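Local coordinates for malonyl CoA-acyl carrier protein transacylase (Synechocystis sp. PCC 6803 substr. Kazusa, PDB 4RR5), which transfers the malonyl group from malonyl-CoA to holo-acyl carrier protein, yielding malonyl-ACP and CoA for fatty acid biosynthesis, at residues T3-P8 against I69-L74; Y31-E36 against F101-G106; V65-L70 against E91-Y96; K77-D82 against D258-G263; V267-C272 against L281-Q286. All blocks are in the same frame, centred on the assembly; numbering follows the deposited sequence.

How the interactions relate
Interactions 1, 4 and 5 all reach one parallel sheet: interaction 1 sets helix 56-76 on strand 3-7, interaction 4 lays the loop after that helix against strand 258-262, and interaction 5 joins helix 267-273 to strand 280-284. Interactions 2 and 3 are instead helix-to-helix contacts. Interaction 3 shares helix 56-76 with interaction 1, and Phe103 of interaction 2 packs on Tyr96 of interaction 3. Burial is most complete in interactions 1, 2 and 3, whereas 4 and 5 are only partly buried. Chemistry varies with the partners: apolar and CH-pi packing in 1, amide against ring edge in 2, a buried carboxylate-hydroxyl bond in 3, an aromatic pair in 4 and an amide-hydroxyl bond in 5.

Interaction 1. Residues T3-P8 against I69-L74; sequences TAWVFP and ILADLL
Strand 3-7 and the helical segment 69-74 run nearly antiparallel, with an angle of 158° between their axes and a closest axial approach of 11.0 Å, and Trp5 faces Ala71 where their backbones come nearest. The gap is filled mainly from the strand side by one large side chain. Trp5 carries its CG beside the backbone N, chi1 -63°, and reaches the helix with the far corner of its six-membered ring, where CH2 lies 3.6 Å from Leu74 CB. Leu74 arrives from the opposite direction and sets CD1 over one face of that ring, 4.2 Å from its centroid and almost on the ring normal, a CH-pi contact. This is how helix 56-76 covers the parallel sheet: it is the last helix of the long, helical crossover connection between the parallel neighbours 3-7 and 83-86. Ala71 receives both aromatics on the helix side. Its CB lies 4.3 Å from Trp5 CZ3 and again 4.3 Å from Phe7 CZ, the methyl standing at the edge of the Phe7 ring. Trp260 of the adjoining strand also meets the Trp5 ring, with the two planes nearly parallel, while Phe7 touches Ser93, Ala94 and Ala97 of helix 90-97.

Interaction 2. Residues Y31-E36 against F101-G106; sequences YQQAEE and FDFATG
Gln33 on helix 25-38 and Ala104 in the first turn of helix 103-119 mark the closest backbone approach, their CA atoms 7.5 Å apart, and Phe103 spans the gap between the two segments. Its CG stands anti to the backbone N, chi1 178°, which projects the ring away from its own helix and toward residues 33 and 34. Gln33 answers with an extended chain whose amide is turned 85° from the ring plane. The amide nitrogen comes in at the ring's edge, NE2 lying 3.3 Å from Phe103 CD2, and the aliphatic root of the same side chain adds a second touch, CB to CE2 at 3.8 Å. Ala34 completes the seat, its CB 4.4 Å from Phe103 CZ. Just before Phe103 in the chain, Asp102 caps the helix: OD1 accepts from Thr105 N at 2.9 Å and from Thr105 OG1 at 2.6 Å, the hydroxyl approaching on the syn side but 30° out of the carboxylate plane. Two donors thus grip a single oxygen. Tyr96 of helix 90-97 also packs on Phe103. The motif is an aspartate N-cap opening helix 103-119, whose first helical residue packs on helix 25-38 within the acyl transferase domain.

Interaction 3. Residues V65-L70 against E91-Y96; sequences VIEAIL and EYSALY
Glu67 and Ser93 supply the polar half of this helix-helix contact. Ser93 OG donates to Glu67 OE1 at 2.6 Å, and the carboxylate oxygen receives it on its anti lone pair, the one directed away from the other oxygen. The glutamate chain is extended beyond CG, and its CB also lies 3.5 Å from Ser93 OG, so the hydroxyl is met by methylene as well as carboxylate. Both residues are buried, and the bond pairs two polar groups that would otherwise be costly to place between helices. The apolar half lies one turn along helix 90-97, and at the next residue of helix 56-76. Tyr96 places CG anti to its backbone N, chi1 158°, and swings the ring against Ala68, whose CB meets CE2 at 3.5 Å and CD2 at 3.6 Å, obliquely to the ring. The small side chains let the backbones close in, with 5.9 Å between Ala68 CA and Ser93 CA. Beyond this contact Tyr96 OH is hydrogen-bonded to Asp72 OD2, which also forms a salt bridge with Lys30. Helix 90-97 begins two residues after Ser88, the probable nucleophile, and the Gly86-Ser88-Gly90 pattern fits a nucleophile elbow; helix 56-76 therefore packs on the helix leading away from the elbow.

Interaction 4. Residues K77-D82 against D258-G263; sequences KGFQPD and DYWEVG
Phe79 and Trp260 each hold CG beside the backbone N and anti to the carbonyl carbon, chi1 -60° and -65° respectively, and from these two like torsions the side chains meet almost at a right angle. The contact joins an inner strand of the parallel sheet in the acyl transferase domain to the loop after helix 56-76: Trp260 projects from strand 258-262, and Phe79 lies in the loop that carries the chain from that helix to strand 83-86. The rings form an offset edge-to-face pair, with the indole as the edge and the phenyl as the face. The centroid of the phenyl ring is 5.4 Å from that of the six-membered indole ring, and the planes are inclined at 67°. Trp260 leads with its outer rim, so that CZ3 comes to 4.1 Å from Phe79 CG and the same atom to 4.1 Å from Phe79 CB. The phenylalanine, less buried than the tryptophan, thereby covers the end of the indole. Just before it, Gly78 closes helix 56-76 in a Schellman motif; its positive phi turns the chain out of the helix, and the loop leads on to strand 83-86. Trp260 is also touched by Lys282 and Ile284 of strand 280-284. At the other end of the loop, Asp82 OD2 accepts a hydrogen bond from Thr3 N. Where the two rings come closest, Phe79 CD1 lies in the plane of the indole at its edge, 3.5 Å from Trp260 CH2.

Interaction 5. Residues V267-C272 against L281-Q286; sequences VLTGLC and LKNIGQ
Within the beta-alpha-beta unit made of strand 258-262, helix 267-273 and strand 280-284, the helix meets the second strand chiefly through Thr269, which touches Leu281, Lys282 and Asn283. Helix and strand axes are 8.7 Å apart at their closest and run nearly antiparallel, at 170°. The polar link is a single hydrogen bond: Asn283 ND2 donates to Thr269 OG1 at 2.9 Å, the N-H...O angle being 162°. The hydroxyl lies almost exactly in the amide plane, so the bond is well directed. Thr269 turns OG1 into the crowded position between its backbone N and carbonyl carbon, chi1 51°, and the same torsion puts CG2 beside the backbone N, against the strand. That methyl lies 3.9 Å from Leu281 CB and 3.8 Å from Lys282 O. The remaining contacts of this crossover helix with the strand are van der Waals packing and follow the helix one turn further. Leu281 divides its two branches between successive turns: CD1 rests 3.5 Å from Thr269 O, while CD2 reaches Cys272 SG at 4.1 Å. The first strand of the unit grips the same helix by its opening turn, since the carboxylate of Glu261 accepts from Leu268 N through OE2 and from Thr269 N through OE1. Those amides lie at the helix start, where the positive end of the helix dipole would probably favour a carboxylate. Tyr259 OH, also from that strand, is hydrogen-bonded to Leu268 O, and its side chain packs against both Cys272 and Leu281.

Interaction 1. Residues T3-P8 against I69-L74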
# COMPACT_ATOMS: atom_id res chain seq x y z
N THR A 3 9.59 -14.87 8.31
CA THR A 3 9.21 -13.46 8.48
C THR A 3 8.64 -12.85 7.20
O THR A 3 9.21 -12.97 6.12
CB THR A 3 10.40 -12.58 8.98
OG1 THR A 3 10.95 -13.11 10.19
CG2 THR A 3 9.92 -11.18 9.28
N ALA A 4 7.48 -12.20 7.36
CA ALA A 4 6.88 -11.37 6.33
C ALA A 4 7.32 -9.89 6.46
O ALA A 4 7.38 -9.35 7.57
CB ALA A 4 5.38 -11.47 6.41
N TRP A 5 7.65 -9.26 5.33
CA TRP A 5 7.79 -7.80 5.30
C TRP A 5 6.58 -7.24 4.58
O TRP A 5 6.32 -7.62 3.44
CB TRP A 5 9.05 -7.34 4.59
CG TRP A 5 10.34 -7.75 5.21
CD1 TRP A 5 10.51 -8.47 6.37
CD2 TRP A 5 11.65 -7.49 4.71
NE1 TRP A 5 11.85 -8.66 6.61
CE2 TRP A 5 12.57 -8.08 5.60
CE3 TRP A 5 12.14 -6.81 3.59
CZ2 TRP A 5 13.95 -8.00 5.41
CZ3 TRP A 5 13.51 -6.74 3.40
CH2 TRP A 5 14.40 -7.33 4.30
N VAL A 6 5.83 -6.37 5.25
CA VAL A 6 4.65 -5.76 4.63
C VAL A 6 4.81 -4.25 4.55
O VAL A 6 5.31 -3.61 5.48
CB VAL A 6 3.36 -6.13 5.40
CG1 VAL A 6 3.16 -7.62 5.39
CG2 VAL A 6 3.39 -5.62 6.83
N PHE A 7 4.38 -3.68 3.43
CA PHE A 7 4.63 -2.27 3.13
C PHE A 7 3.36 -1.40 3.16
O PHE A 7 2.40 -1.64 2.44
CB PHE A 7 5.34 -2.17 1.78
CG PHE A 7 6.72 -2.82 1.79
CD1 PHE A 7 6.85 -4.20 1.60
CD2 PHE A 7 7.86 -2.07 2.03
CE1 PHE A 7 8.12 -4.82 1.63
CE2 PHE A 7 9.13 -2.68 2.06
CZ PHE A 7 9.26 -4.05 1.87
N PRO A 8 3.35 -0.37 4.02
CA PRO A 8 2.15 0.45 4.15
C PRO A 8 1.93 1.39 2.96
O PRO A 8 2.87 1.78 2.27
CB PRO A 8 2.41 1.24 5.43
CG PRO A 8 3.90 1.35 5.49
CD PRO A 8 4.41 0.04 4.97
N ILE A 69 14.15 2.19 0.60
CA ILE A 69 15.34 2.47 1.40
C ILE A 69 15.37 1.59 2.65
O ILE A 69 16.38 0.97 2.96
CB ILE A 69 15.43 3.97 1.78
CG1 ILE A 69 15.98 4.77 0.60
CG2 ILE A 69 16.31 4.18 3.03
CD1 ILE A 69 15.75 6.23 0.70
N LEU A 70 14.25 1.52 3.36
CA LEU A 70 14.15 0.65 4.53
C LEU A 70 14.43 -0.82 4.21
O LEU A 70 15.13 -1.51 4.96
CB LEU A 70 12.77 0.79 5.17
CG LEU A 70 12.66 2.08 5.99
CD1 LEU A 70 11.20 2.32 6.37
CD2 LEU A 70 13.58 2.02 7.21
N ALA A 71 13.90 -1.30 3.08
CA ALA A 71 14.15 -2.68 2.66
C ALA A 71 15.65 -2.95 2.47
O ALA A 71 16.17 -3.99 2.87
CB ALA A 71 13.40 -2.99 1.39
N ASP A 72 16.34 -2.01 1.83
CA ASP A 72 17.76 -2.19 1.59
C ASP A 72 18.56 -2.05 2.87
O ASP A 72 19.58 -2.71 3.05
CB ASP A 72 18.25 -1.21 0.54
CG ASP A 72 17.68 -1.50 -0.82
OD1 ASP A 72 17.17 -2.62 -1.01
OD2 ASP A 72 17.75 -0.63 -1.69
N LEU A 73 18.10 -1.19 3.78
CA LEU A 73 18.76 -1.04 5.07
C LEU A 73 18.67 -2.34 5.88
O LEU A 73 19.65 -2.77 6.48
CB LEU A 73 18.17 0.13 5.85
CG LEU A 73 18.60 1.48 5.28
CD1 LEU A 73 17.88 2.60 6.00
CD2 LEU A 73 20.11 1.64 5.37
N LEU A 74 17.48 -2.95 5.87
CA LEU A 74 17.26 -4.26 6.47
C LEU A 74 18.18 -5.33 5.88
O LEU A 74 18.81 -6.09 6.61
CB LEU A 74 15.79 -4.66 6.30
CG LEU A 74 14.89 -3.97 7.30
CD1 LEU A 74 13.42 -4.02 6.87
CD2 LEU A 74 15.11 -4.58 8.70

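Interaction 2. Residues Y31-E36 against F101-G106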
# COMPACT_ATOMS: atom_id res chain seq x y z
N TYR A 31 17.88 8.52 -2.41
CA TYR A 31 17.22 9.82 -2.42
C TYR A 31 17.66 10.63 -3.62
O TYR A 31 16.85 11.33 -4.21
CB TYR A 31 17.52 10.61 -1.13
CG TYR A 31 16.65 10.21 0.05
CD1 TYR A 31 15.32 9.84 -0.14
CD2 TYR A 31 17.16 10.19 1.35
CE1 TYR A 31 14.52 9.47 0.94
CE2 TYR A 31 16.37 9.82 2.43
CZ TYR A 31 15.05 9.46 2.22
OH TYR A 31 14.25 9.07 3.29
N GLN A 32 18.95 10.55 -3.97
CA GLN A 32 19.48 11.32 -5.09
C GLN A 32 18.97 10.75 -6.40
O GLN A 32 18.59 11.50 -7.30
CB GLN A 32 21.02 11.33 -5.08
CG GLN A 32 21.60 12.35 -4.10
CD GLN A 32 23.08 12.11 -3.79
OE1 GLN A 32 23.74 11.25 -4.39
NE2 GLN A 32 23.61 12.87 -2.84
N GLN A 33 18.94 9.42 -6.50
CA GLN A 33 18.28 8.74 -7.61
C GLN A 33 16.82 9.16 -7.74
O GLN A 33 16.35 9.45 -8.84
CB GLN A 33 18.33 7.23 -7.44
CG GLN A 33 19.70 6.63 -7.50
CD GLN A 33 19.63 5.13 -7.41
OE1 GLN A 33 20.33 4.50 -6.60
NE2 GLN A 33 18.77 4.52 -8.23
N ALA A 34 16.09 9.17 -6.63
CA ALA A 34 14.70 9.58 -6.68
C ALA A 34 14.59 11.03 -7.15
O ALA A 34 13.67 11.38 -7.88
CB ALA A 34 14.02 9.41 -5.33
N GLU A 35 15.54 11.87 -6.75
CA GLU A 35 15.44 13.28 -7.09
C GLU A 35 15.63 13.50 -8.61
O GLU A 35 14.89 14.27 -9.21
CB GLU A 35 16.45 14.12 -6.28
CG GLU A 35 16.22 15.62 -6.39
CD GLU A 35 17.11 16.46 -5.47
OE1 GLU A 35 18.05 15.91 -4.86
OE2 GLU A 35 16.85 17.67 -5.34
N GLU A 36 16.59 12.80 -9.23
CA GLU A 36 16.77 12.91 -10.68
C GLU A 36 15.58 12.35 -11.44
O GLU A 36 15.16 12.94 -12.43
CB GLU A 36 18.05 12.20 -11.15
CG GLU A 36 18.30 10.88 -10.46
CD GLU A 36 19.15 9.90 -11.27
OE1 GLU A 36 18.56 8.97 -11.88
OE2 GLU A 36 20.39 10.04 -11.27
N PHE A 101 11.28 -5.73 -10.24
CA PHE A 101 11.88 -4.65 -11.03
C PHE A 101 12.85 -3.92 -10.13
O PHE A 101 12.76 -4.03 -8.90
CB PHE A 101 10.84 -3.68 -11.59
CG PHE A 101 9.77 -3.29 -10.62
CD1 PHE A 101 10.07 -2.54 -9.49
CD2 PHE A 101 8.45 -3.68 -10.83
CE1 PHE A 101 9.07 -2.18 -8.59
CE2 PHE A 101 7.46 -3.33 -9.94
CZ PHE A 101 7.77 -2.57 -8.81
N ASP A 102 13.76 -3.16 -10.74
CA ASP A 102 14.74 -2.41 -9.97
C ASP A 102 14.13 -1.14 -9.36
O ASP A 102 12.99 -0.76 -9.69
CB ASP A 102 15.96 -2.05 -10.83
CG ASP A 102 15.59 -1.35 -12.13
OD1 ASP A 102 14.57 -0.63 -12.18
OD2 ASP A 102 16.34 -1.50 -13.11
N PHE A 103 14.91 -0.50 -8.50
CA PHE A 103 14.48 0.72 -7.83
C PHE A 103 13.89 1.75 -8.81
O PHE A 103 12.73 2.14 -8.68
CB PHE A 103 15.65 1.33 -7.05
CG PHE A 103 15.29 2.61 -6.37
CD1 PHE A 103 14.36 2.63 -5.34
CD2 PHE A 103 15.85 3.81 -6.79
CE1 PHE A 103 14.00 3.81 -4.73
CE2 PHE A 103 15.50 5.00 -6.18
CZ PHE A 103 14.57 5.01 -5.15
N ALA A 104 14.68 2.16 -9.80
CA ALA A 104 14.26 3.21 -10.74
C ALA A 104 12.99 2.89 -11.52
O ALA A 104 12.13 3.76 -11.67
CB ALA A 104 15.39 3.54 -11.71
N THR A 105 12.88 1.67 -12.05
CA THR A 105 11.70 1.26 -12.83
C THR A 105 10.47 1.41 -11.96
O THR A 105 9.43 1.89 -12.40
CB THR A 105 11.78 -0.21 -13.34
OG1 THR A 105 12.95 -0.41 -14.14
CG2 THR A 105 10.55 -0.57 -14.15
N GLY A 106 10.61 1.01 -10.70
CA GLY A 106 9.51 1.06 -9.76
C GLY A 106 9.06 2.47 -9.48
O GLY A 106 7.86 2.73 -9.43

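Interaction 3. Residues V65-L70 against E91-Y96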
# COMPACT_ATOMS: atom_id res chain seq x y z
N VAL A 65 9.85 5.39 -2.08
CA VAL A 65 11.28 5.62 -1.99
C VAL A 65 11.79 5.27 -0.59
O VAL A 65 12.83 4.63 -0.42
CB VAL A 65 11.64 7.09 -2.35
CG1 VAL A 65 13.08 7.42 -1.94
CG2 VAL A 65 11.41 7.35 -3.83
N ILE A 66 11.03 5.68 0.42
CA ILE A 66 11.41 5.43 1.80
C ILE A 66 11.35 3.93 2.14
O ILE A 66 12.27 3.39 2.76
CB ILE A 66 10.51 6.22 2.78
CG1 ILE A 66 10.88 7.70 2.71
CG2 ILE A 66 10.63 5.68 4.20
CD1 ILE A 66 9.87 8.62 3.34
N GLU A 67 10.27 3.29 1.71
CA GLU A 67 10.11 1.86 1.90
C GLU A 67 11.20 1.04 1.20
O GLU A 67 11.76 0.11 1.80
CB GLU A 67 8.71 1.43 1.44
CG GLU A 67 7.63 1.78 2.48
CD GLU A 67 6.21 1.69 1.97
OE1 GLU A 67 5.99 1.25 0.82
OE2 GLU A 67 5.29 2.06 2.73
N ALA A 68 11.54 1.39 -0.04
CA ALA A 68 12.67 0.75 -0.72
C ALA A 68 13.98 1.00 0.04
O ALA A 68 14.82 0.11 0.13
CB ALA A 68 12.79 1.25 -2.15
N ILE A 69 14.15 2.19 0.60
CA ILE A 69 15.34 2.47 1.40
C ILE A 69 15.37 1.59 2.65
O ILE A 69 16.38 0.97 2.96
CB ILE A 69 15.43 3.97 1.78
CG1 ILE A 69 15.98 4.77 0.60
CG2 ILE A 69 16.31 4.18 3.03
CD1 ILE A 69 15.75 6.23 0.70
N LEU A 70 14.25 1.52 3.36
CA LEU A 70 14.15 0.65 4.53
C LEU A 70 14.43 -0.82 4.21
O LEU A 70 15.13 -1.51 4.96
CB LEU A 70 12.77 0.79 5.17
CG LEU A 70 12.66 2.08 5.99
CD1 LEU A 70 11.20 2.32 6.37
CD2 LEU A 70 13.58 2.02 7.21
N GLU A 91 2.41 -2.45 -2.51
CA GLU A 91 2.68 -3.58 -3.39
C GLU A 91 3.90 -3.31 -4.27
O GLU A 91 4.71 -4.20 -4.50
CB GLU A 91 1.46 -3.89 -4.27
CG GLU A 91 1.56 -5.18 -5.14
CD GLU A 91 0.21 -5.88 -5.28
OE1 GLU A 91 -0.22 -6.14 -6.42
OE2 GLU A 91 -0.44 -6.15 -4.23
N TYR A 92 4.03 -2.06 -4.73
CA TYR A 92 5.18 -1.65 -5.54
C TYR A 92 6.47 -1.80 -4.74
O TYR A 92 7.46 -2.33 -5.24
CB TYR A 92 5.01 -0.21 -6.05
CG TYR A 92 3.94 -0.13 -7.12
CD1 TYR A 92 2.59 -0.08 -6.79
CD2 TYR A 92 4.29 -0.16 -8.48
CE1 TYR A 92 1.61 -0.05 -7.76
CE2 TYR A 92 3.31 -0.12 -9.45
CZ TYR A 92 1.98 -0.07 -9.10
OH TYR A 92 1.01 -0.03 -10.08
N SER A 93 6.44 -1.35 -3.49
CA SER A 93 7.58 -1.51 -2.61
C SER A 93 7.88 -2.99 -2.41
O SER A 93 9.04 -3.41 -2.41
CB SER A 93 7.34 -0.82 -1.27
OG SER A 93 6.95 0.54 -1.44
N ALA A 94 6.82 -3.79 -2.22
CA ALA A 94 6.99 -5.22 -2.05
C ALA A 94 7.62 -5.85 -3.30
O ALA A 94 8.55 -6.65 -3.22
CB ALA A 94 5.65 -5.87 -1.73
N LEU A 95 7.11 -5.46 -4.47
CA LEU A 95 7.64 -5.95 -5.74
C LEU A 95 9.13 -5.60 -5.94
O LEU A 95 9.90 -6.42 -6.44
CB LEU A 95 6.81 -5.39 -6.89
CG LEU A 95 5.39 -5.97 -6.97
CD1 LEU A 95 4.58 -5.30 -8.09
CD2 LEU A 95 5.43 -7.51 -7.16
N TYR A 96 9.52 -4.39 -5.54
CA TYR A 96 10.92 -3.99 -5.63
C TYR A 96 11.74 -4.81 -4.66
O TYR A 96 12.86 -5.22 -4.97
CB TYR A 96 11.12 -2.49 -5.34
CG TYR A 96 12.55 -2.21 -4.92
CD1 TYR A 96 13.58 -2.15 -5.86
CD2 TYR A 96 12.89 -2.05 -3.57
CE1 TYR A 96 14.89 -1.93 -5.48
CE2 TYR A 96 14.20 -1.83 -3.19
CZ TYR A 96 15.20 -1.76 -4.15
OH TYR A 96 16.50 -1.53 -3.76

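Interaction 4. Residues K77-D82 against D258-G263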
# COMPACT_ATOMS: atom_id res chain seq x y z
N LYS A 77 21.74 -4.99 7.06
CA LYS A 77 21.91 -5.53 8.40
C LYS A 77 21.86 -7.07 8.42
O LYS A 77 22.03 -7.68 9.46
CB LYS A 77 20.84 -4.99 9.34
CG LYS A 77 20.87 -3.48 9.53
CD LYS A 77 20.14 -3.06 10.80
CE LYS A 77 20.84 -3.57 12.06
NZ LYS A 77 21.36 -2.45 12.91
N GLY A 78 21.63 -7.69 7.27
CA GLY A 78 21.57 -9.13 7.19
C GLY A 78 20.18 -9.77 7.16
O GLY A 78 20.04 -10.92 6.75
N PHE A 79 19.16 -9.03 7.59
CA PHE A 79 17.80 -9.58 7.59
C PHE A 79 17.23 -9.74 6.19
O PHE A 79 17.48 -8.92 5.30
CB PHE A 79 16.89 -8.69 8.42
CG PHE A 79 17.31 -8.56 9.85
CD1 PHE A 79 16.95 -9.51 10.79
CD2 PHE A 79 18.05 -7.46 10.28
CE1 PHE A 79 17.34 -9.38 12.11
CE2 PHE A 79 18.43 -7.32 11.59
CZ PHE A 79 18.07 -8.28 12.52
N GLN A 80 16.46 -10.81 5.99
CA GLN A 80 15.84 -11.09 4.71
C GLN A 80 14.42 -11.57 4.90
O GLN A 80 14.12 -12.20 5.90
CB GLN A 80 16.65 -12.12 3.94
CG GLN A 80 17.90 -11.54 3.32
CD GLN A 80 18.77 -12.60 2.69
OE1 GLN A 80 18.70 -13.78 3.06
NE2 GLN A 80 19.61 -12.20 1.73
N PRO A 81 13.53 -11.25 3.94
CA PRO A 81 12.11 -11.62 4.05
C PRO A 81 11.84 -13.03 3.55
O PRO A 81 12.50 -13.49 2.61
CB PRO A 81 11.42 -10.59 3.17
CG PRO A 81 12.42 -10.37 2.07
CD PRO A 81 13.80 -10.52 2.69
N ASP A 82 10.89 -13.72 4.16
CA ASP A 82 10.43 -14.99 3.61
C ASP A 82 9.24 -14.72 2.70
O ASP A 82 9.12 -15.31 1.63
CB ASP A 82 10.06 -15.96 4.73
CG ASP A 82 11.25 -16.34 5.60
OD1 ASP A 82 12.11 -17.13 5.12
OD2 ASP A 82 11.33 -15.86 6.75
N ASP A 258 6.43 -14.26 12.02
CA ASP A 258 6.68 -12.85 12.31
C ASP A 258 6.27 -11.96 11.15
O ASP A 258 6.34 -12.35 9.98
CB ASP A 258 8.15 -12.60 12.62
CG ASP A 258 8.65 -13.45 13.77
OD1 ASP A 258 9.03 -14.62 13.51
OD2 ASP A 258 8.67 -12.95 14.91
N TYR A 259 5.93 -10.73 11.50
CA TYR A 259 5.26 -9.80 10.61
C TYR A 259 5.86 -8.41 10.83
O TYR A 259 5.65 -7.81 11.89
CB TYR A 259 3.77 -9.84 10.93
CG TYR A 259 2.81 -8.94 10.18
CD1 TYR A 259 2.16 -9.39 9.04
CD2 TYR A 259 2.46 -7.68 10.68
CE1 TYR A 259 1.23 -8.61 8.39
CE2 TYR A 259 1.54 -6.89 10.03
CZ TYR A 259 0.92 -7.36 8.89
OH TYR A 259 -0.00 -6.60 8.23
N TRP A 260 6.62 -7.93 9.85
CA TRP A 260 7.33 -6.66 9.99
C TRP A 260 6.77 -5.61 9.06
O TRP A 260 6.83 -5.77 7.85
CB TRP A 260 8.82 -6.83 9.71
CG TRP A 260 9.55 -7.70 10.67
CD1 TRP A 260 9.03 -8.42 11.71
CD2 TRP A 260 10.96 -7.96 10.68
NE1 TRP A 260 10.02 -9.11 12.36
CE2 TRP A 260 11.22 -8.84 11.75
CE3 TRP A 260 12.03 -7.52 9.90
CZ2 TRP A 260 12.50 -9.30 12.05
CZ3 TRP A 260 13.30 -7.97 10.20
CH2 TRP A 260 13.52 -8.85 11.27
N GLU A 261 6.24 -4.54 9.64
CA GLU A 261 5.77 -3.42 8.85
C GLU A 261 6.97 -2.56 8.53
O GLU A 261 7.54 -1.93 9.41
CB GLU A 261 4.72 -2.61 9.59
CG GLU A 261 3.93 -1.70 8.68
CD GLU A 261 2.83 -0.95 9.42
OE1 GLU A 261 2.59 -1.26 10.60
OE2 GLU A 261 2.21 -0.05 8.81
N VAL A 262 7.35 -2.54 7.26
CA VAL A 262 8.52 -1.82 6.80
C VAL A 262 8.07 -0.50 6.17
O VAL A 262 7.76 -0.45 4.98
CB VAL A 262 9.32 -2.67 5.81
CG1 VAL A 262 10.55 -1.94 5.33
CG2 VAL A 262 9.69 -4.01 6.45
N GLY A 263 8.02 0.54 6.99
CA GLY A 263 7.54 1.85 6.57
C GLY A 263 7.06 2.63 7.77
O GLY A 263 7.07 2.13 8.89

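Interaction 5. Residues V267-C272 against L281-Q286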
# COMPACT_ATOMS: atom_id res chain seq x y z
N VAL A 267 -0.09 1.19 10.97
CA VAL A 267 -1.38 0.79 10.42
C VAL A 267 -1.50 -0.72 10.12
O VAL A 267 -2.52 -1.34 10.43
CB VAL A 267 -1.70 1.55 9.11
CG1 VAL A 267 -3.06 1.11 8.56
CG2 VAL A 267 -1.66 3.06 9.33
N LEU A 268 -0.47 -1.30 9.54
CA LEU A 268 -0.56 -2.67 9.06
C LEU A 268 -0.32 -3.68 10.18
O LEU A 268 -0.79 -4.82 10.11
CB LEU A 268 0.42 -2.92 7.91
CG LEU A 268 0.23 -2.17 6.58
CD1 LEU A 268 1.16 -2.78 5.56
CD2 LEU A 268 -1.21 -2.21 6.08
N THR A 269 0.41 -3.27 11.21
CA THR A 269 0.54 -4.11 12.40
C THR A 269 -0.69 -3.93 13.29
O THR A 269 -1.12 -4.87 13.95
CB THR A 269 1.81 -3.79 13.23
OG1 THR A 269 1.86 -2.39 13.48
CG2 THR A 269 3.07 -4.25 12.50
N GLY A 270 -1.23 -2.72 13.31
CA GLY A 270 -2.49 -2.45 13.98
C GLY A 270 -3.59 -3.36 13.44
O GLY A 270 -4.31 -4.00 14.22
N LEU A 271 -3.69 -3.45 12.12
CA LEU A 271 -4.62 -4.36 11.47
C LEU A 271 -4.32 -5.80 11.88
O LEU A 271 -5.22 -6.55 12.25
CB LEU A 271 -4.57 -4.22 9.95
CG LEU A 271 -5.17 -2.92 9.40
CD1 LEU A 271 -4.95 -2.79 7.92
CD2 LEU A 271 -6.64 -2.87 9.72
N CYS A 272 -3.05 -6.18 11.82
CA CYS A 272 -2.67 -7.55 12.14
C CYS A 272 -3.01 -7.97 13.57
O CYS A 272 -3.26 -9.16 13.84
CB CYS A 272 -1.18 -7.76 11.91
SG CYS A 272 -0.79 -9.51 11.69
N LEU A 281 4.91 -8.79 15.90
CA LEU A 281 4.93 -7.56 15.13
C LEU A 281 6.16 -6.69 15.41
O LEU A 281 6.51 -6.44 16.57
CB LEU A 281 3.66 -6.75 15.43
CG LEU A 281 2.39 -7.60 15.55
CD1 LEU A 281 1.19 -6.73 15.89
CD2 LEU A 281 2.14 -8.44 14.29
N LYS A 282 6.82 -6.23 14.35
CA LYS A 282 7.73 -5.09 14.47
C LYS A 282 7.36 -3.98 13.49
O LYS A 282 6.83 -4.24 12.40
CB LYS A 282 9.19 -5.49 14.25
CG LYS A 282 9.52 -6.93 14.51
CD LYS A 282 11.03 -7.13 14.55
CE LYS A 282 11.62 -6.70 15.88
NZ LYS A 282 11.11 -7.55 17.00
N ASN A 283 7.63 -2.75 13.89
CA ASN A 283 7.47 -1.60 13.04
C ASN A 283 8.81 -0.97 12.72
O ASN A 283 9.43 -0.32 13.58
CB ASN A 283 6.55 -0.59 13.71
CG ASN A 283 5.17 -1.12 13.88
OD1 ASN A 283 4.77 -1.51 14.98
ND2 ASN A 283 4.42 -1.19 12.78
N ILE A 284 9.26 -1.17 11.49
CA ILE A 284 10.54 -0.64 11.05
C ILE A 284 10.40 0.52 10.06
O ILE A 284 10.33 0.31 8.84
CB ILE A 284 11.37 -1.75 10.41
CG1 ILE A 284 11.47 -2.92 11.39
CG2 ILE A 284 12.75 -1.24 10.01
CD1 ILE A 284 11.18 -4.25 10.79
N GLY A 285 10.35 1.74 10.60
CA GLY A 285 10.17 2.93 9.78
C GLY A 285 11.08 4.07 10.20
O GLY A 285 10.98 5.19 9.68
N GLN A 286 11.96 3.79 11.14
CA GLN A 286 12.95 4.77 11.60
C GLN A 286 14.26 4.09 11.87
O GLN A 286 14.29 2.90 12.19
CB GLN A 286 12.50 5.49 12.88
CG GLN A 286 11.44 6.51 12.67
CD GLN A 286 10.91 7.04 13.97
OE1 GLN A 286 11.17 6.47 15.03
NE2 GLN A 286 10.17 8.16 13.91